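Local coordinates for protein HigA antitoxin (Streptococcus pneumoniae TIGR4, PDB 6AF4) that probably binds DNA through a helix-turn-helix domain and, as the antitoxin of a toxin-antitoxin pair, probably neutralises its partner toxin, at residues S8-K11 against D12-A15; S19-E22 against I23-D27. All coordinates share one frame; numbering follows the deposited sequence.

Contact 1 of 2, residues S8-K11 against D12-A15; sequences SNWK and DVRA
The side chain of R14 lies across one face of the indole of W10, one helical turn earlier, and this pair forms the tight part of the start of helix 10-17. R14 CB sits over the six-membered ring, 3.7 Å from its centroid and only 10° off the normal, a CH-pi contact. Because CG of R14 stands anti to its nitrogen (chi1 -173°) and the chain stays extended as far as NE, CG and CD also follow the ring, CG coming to 3.6 Å from W10 CZ2. The guanidinium continues beyond CZ2, its plane 31° from that of the indole. V13 CG1 meets the same ring obliquely, 4.0 Å from W10 CZ3, while its CG2 packs on S8 CB.

The junction of strand and helix is equally ordered. N9 is the N-cap: its OD1 accepts from K11 N at 2.9 Å, and its carbonyl O receives V13 N at 3.1 Å, with D12 N a weak second donor. The looser, solvent side is that of K11, D12 and A15.

Another protein chain packs aromatic side chains on N9 and V13, and there W10 NE1 bonds an acidic side chain and R14 NE a polar one. Strand 6-9 leads into the cap, and N9 pairs antiparallel with a strand of that chain, extending the sheet across the interface, while the R14 guanidinium turns toward helix 20-40.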
loop_
_atom_site.group_PDB
_atom_site.type_symbol
_atom_site.label_atom_id
_atom_site.label_comp_id
_atom_site.label_asym_id
_atom_site.label_seq_id
_atom_site.Cartn_x
_atom_site.Cartn_y
_atom_site.Cartn_z
ATOM N N SER H 8 1.586 25.202 22.261
ATOM C CA SER H 8 2.296 24.003 21.827
ATOM C C SER H 8 2.416 23.862 20.310
ATOM O O SER H 8 1.495 24.197 19.560
ATOM C CB SER H 8 1.605 22.758 22.392
ATOM O OG SER H 8 1.228 22.935 23.746
ATOM N N ASN H 9 3.567 23.365 19.873
ATOM C CA ASN H 9 3.789 23.013 18.482
ATOM C C ASN H 9 3.036 21.728 18.155
ATOM O O ASN H 9 2.947 20.825 18.988
ATOM C CB ASN H 9 5.288 22.852 18.205
ATOM C CG ASN H 9 5.610 22.708 16.723
ATOM O OD1 ASN H 9 4.899 22.035 15.973
ATOM N ND2 ASN H 9 6.695 23.341 16.297
ATOM N N TRP H 10 2.501 21.652 16.939
ATOM C CA TRP H 10 1.707 20.507 16.508
ATOM C C TRP H 10 2.519 19.212 16.479
ATOM O O TRP H 10 1.993 18.145 16.788
ATOM C CB TRP H 10 1.094 20.786 15.133
ATOM C CG TRP H 10 0.636 19.568 14.374
ATOM C CD1 TRP H 10 1.099 19.138 13.166
ATOM C CD2 TRP H 10 -0.377 18.629 14.777
ATOM N NE1 TRP H 10 0.436 17.993 12.788
ATOM C CE2 TRP H 10 -0.464 17.663 13.751
ATOM C CE3 TRP H 10 -1.207 18.521 15.891
ATOM C CZ2 TRP H 10 -1.365 16.596 13.823
ATOM C CZ3 TRP H 10 -2.095 17.460 15.955
ATOM C CH2 TRP H 10 -2.166 16.511 14.927
ATOM N N LYS H 11 3.795 19.309 16.114
ATOM C CA LYS H 11 4.685 18.148 16.111
ATOM C C LYS H 11 4.722 17.461 17.475
ATOM O O LYS H 11 4.742 16.234 17.557
ATOM C CB LYS H 11 6.103 18.551 15.707
ATOM C CG LYS H 11 6.223 19.148 14.321
ATOM C CD LYS H 11 7.669 19.492 14.015
ATOM C CE LYS H 11 7.788 20.286 12.726
ATOM N NZ LYS H 11 7.346 19.485 11.554
ATOM N N ASP H 12 4.734 18.255 18.541
ATOM C CA ASP H 12 4.729 17.713 19.897
ATOM C C ASP H 12 3.361 17.150 20.260
ATOM O O ASP H 12 3.255 16.032 20.767
ATOM C CB ASP H 12 5.131 18.785 20.908
ATOM C CG ASP H 12 6.513 19.345 20.645
ATOM O OD1 ASP H 12 7.366 18.608 20.103
ATOM O OD2 ASP H 12 6.745 20.527 20.978
ATOM N N VAL H 13 2.318 17.931 20.000
ATOM C CA VAL H 13 0.949 17.505 20.272
ATOM C C VAL H 13 0.621 16.195 19.556
ATOM O O VAL H 13 0.031 15.287 20.144
ATOM C CB VAL H 13 -0.057 18.595 19.855
ATOM C CG1 VAL H 13 -1.486 18.067 19.911
ATOM C CG2 VAL H 13 0.109 19.826 20.737
ATOM N N ARG H 14 1.026 16.098 18.293
ATOM C CA ARG H 14 0.784 14.907 17.482
ATOM C C ARG H 14 1.477 13.671 18.058
ATOM O O ARG H 14 0.898 12.583 18.107
ATOM C CB ARG H 14 1.258 15.142 16.045
ATOM C CG ARG H 14 0.900 14.032 15.079
ATOM C CD ARG H 14 1.467 14.297 13.692
ATOM N NE ARG H 14 0.761 13.528 12.673
ATOM C CZ ARG H 14 1.319 13.071 11.557
ATOM N NH1 ARG H 14 2.603 13.295 11.314
ATOM N NH2 ARG H 14 0.592 12.381 10.688
ATOM N N ALA H 15 2.719 13.848 18.492
ATOM C CA ALA H 15 3.507 12.752 19.041
ATOM C C ALA H 15 2.905 12.224 20.342
ATOM O O ALA H 15 3.021 11.038 20.647
ATOM C CB ALA H 15 4.947 13.198 19.264
#

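Contact 2 of 2, residues S19-E22 against I23-D27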
loop_
_atom_site.group_PDB
_atom_site.type_symbol
_atom_site.label_atom_id
_atom_site.label_comp_id
_atom_site.label_asym_id
_atom_site.label_seq_id
_atom_site.Cartn_x
_atom_site.Cartn_y
_atom_site.Cartn_z
ATOM N N SER H 19 -0.179 7.065 18.508
ATOM C CA SER H 19 0.850 6.034 18.522
ATOM C C SER H 19 1.715 6.149 17.275
ATOM O O SER H 19 1.303 6.761 16.288
ATOM C CB SER H 19 0.223 4.640 18.611
ATOM O OG SER H 19 -0.586 4.364 17.481
ATOM N N LYS H 20 2.916 5.578 17.331
ATOM C CA LYS H 20 3.822 5.557 16.182
ATOM C C LYS H 20 3.126 4.973 14.954
ATOM O O LYS H 20 3.310 5.448 13.834
ATOM C CB LYS H 20 5.080 4.748 16.499
ATOM C CG LYS H 20 6.031 5.409 17.492
ATOM C CD LYS H 20 7.214 4.491 17.800
ATOM C CE LYS H 20 8.322 5.217 18.556
ATOM N NZ LYS H 20 7.932 5.566 19.953
ATOM N N GLU H 21 2.318 3.945 15.189
ATOM C CA GLU H 21 1.527 3.288 14.154
ATOM C C GLU H 21 0.511 4.216 13.494
ATOM O O GLU H 21 0.397 4.261 12.273
ATOM C CB GLU H 21 0.807 2.085 14.764
ATOM C CG GLU H 21 -0.380 1.576 13.966
ATOM C CD GLU H 21 -1.361 0.824 14.845
ATOM O OE1 GLU H 21 -1.205 0.883 16.086
ATOM O OE2 GLU H 21 -2.287 0.186 14.303
ATOM N N GLU H 22 -0.232 4.946 14.318
ATOM C CA GLU H 22 -1.279 5.835 13.827
ATOM C C GLU H 22 -0.699 6.970 13.004
ATOM O O GLU H 22 -1.306 7.419 12.033
ATOM C CB GLU H 22 -2.085 6.405 14.993
ATOM C CG GLU H 22 -3.046 5.413 15.609
ATOM C CD GLU H 22 -3.611 5.896 16.928
ATOM O OE1 GLU H 22 -2.875 6.566 17.687
ATOM O OE2 GLU H 22 -4.795 5.606 17.204
ATOM N N ILE H 23 0.485 7.424 13.397
ATOM C CA ILE H 23 1.154 8.521 12.715
ATOM C C ILE H 23 1.649 8.093 11.336
ATOM O O ILE H 23 1.483 8.823 10.360
ATOM C CB ILE H 23 2.330 9.061 13.556
ATOM C CG1 ILE H 23 1.794 9.839 14.759
ATOM C CG2 ILE H 23 3.239 9.954 12.721
ATOM C CD1 ILE H 23 2.871 10.324 15.704
ATOM N N LEU H 24 2.235 6.904 11.253
ATOM C CA LEU H 24 2.749 6.407 9.981
ATOM C C LEU H 24 1.607 6.227 8.976
ATOM O O LEU H 24 1.724 6.626 7.814
ATOM C CB LEU H 24 3.499 5.090 10.188
ATOM C CG LEU H 24 4.686 4.750 9.277
ATOM C CD1 LEU H 24 5.218 3.385 9.667
ATOM C CD2 LEU H 24 4.347 4.795 7.784
ATOM N N GLU H 25 0.503 5.640 9.423
ATOM C CA GLU H 25 -0.648 5.454 8.547
ATOM C C GLU H 25 -1.283 6.788 8.181
ATOM O O GLU H 25 -1.835 6.945 7.092
ATOM C CB GLU H 25 -1.682 4.542 9.197
ATOM C CG GLU H 25 -1.225 3.110 9.309
ATOM C CD GLU H 25 -2.307 2.206 9.837
ATOM O OE1 GLU H 25 -3.497 2.562 9.705
ATOM O OE2 GLU H 25 -1.965 1.140 10.385
ATOM N N SER H 26 -1.201 7.749 9.095
ATOM C CA SER H 26 -1.682 9.094 8.818
ATOM C C SER H 26 -0.798 9.759 7.771
ATOM O O SER H 26 -1.295 10.433 6.869
ATOM C CB SER H 26 -1.716 9.933 10.094
ATOM O OG SER H 26 -2.104 11.266 9.815
ATOM N N ASP H 27 0.514 9.559 7.893
ATOM C CA ASP H 27 1.472 10.132 6.951
ATOM C C ASP H 27 1.276 9.581 5.540
ATOM O O ASP H 27 1.495 10.285 4.556
ATOM C CB ASP H 27 2.910 9.876 7.410
ATOM C CG ASP H 27 3.368 10.855 8.480
ATOM O OD1 ASP H 27 2.731 11.919 8.630
ATOM O OD2 ASP H 27 4.372 10.563 9.164
#
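S19 and E22 close a capping box at the start of helix 20-40, each side chain accepting from the backbone nitrogen of the other. E22 N donates to S19 OG at 3.2 Å, and S19 N returns a nearly straight bond to E22 OE1 (2.9 Å, 168°), met on the anti side of the carboxylate and only slightly out of its plane. The chi1 of E22, -75°, sets CG beside its own nitrogen, and the extended chain beyond carries the carboxylate back to S19. A weak bond from S19 OG also ends on OE1. On the chain of another protein, a basic side chain pairs with E22 OE2 in a salt bridge and an acidic one bonds S26 OG. Both carboxylate oxygens of E22 are therefore engaged, and the basic partner and the S19 N-H would be expected to favour the ionised form.

Behind the cap the first carbonyls are taken up in regular helical order: S19 O by I23 N at 3.1 Å, K20 O by L24 N, E21 O by E25 N, and E22 O by S26 N at 3.0 Å. I23 CG1 lies 3.5 Å from S19 O, laying the apolar branch along the capped end. E21 and E25 run side by side, their OE2 atoms 4.0 Å apart; this like-charge pair lies near K78 of the second subunit, to which E25 has a weak, long ion pair.

I23 rests on F18 in the link from helix 10-17, and L24 touches L92 of its own chain, just after strand 85-91, and T86 of the second subunit.

In the fold
From the N terminus, strand 6-9 passes straight into helix 10-17, and contact 1 spans this junction and the start of the helix; a short link at F18 and S19 then leads to contact 2, the first two turns of helix 20-40. Each contact is local and encloses no loop, and the two stand in series, neither nested nor crossing, with centres about 14 Å apart. They are joined directly: R14 NH2 reaches D27 OD1 at 3.0 Å in a salt bridge, while I23 packs against R14 and A15. This bridge ties the N-terminal arm, bound to another protein's chain, to the N-terminal end of the long helix 20-40.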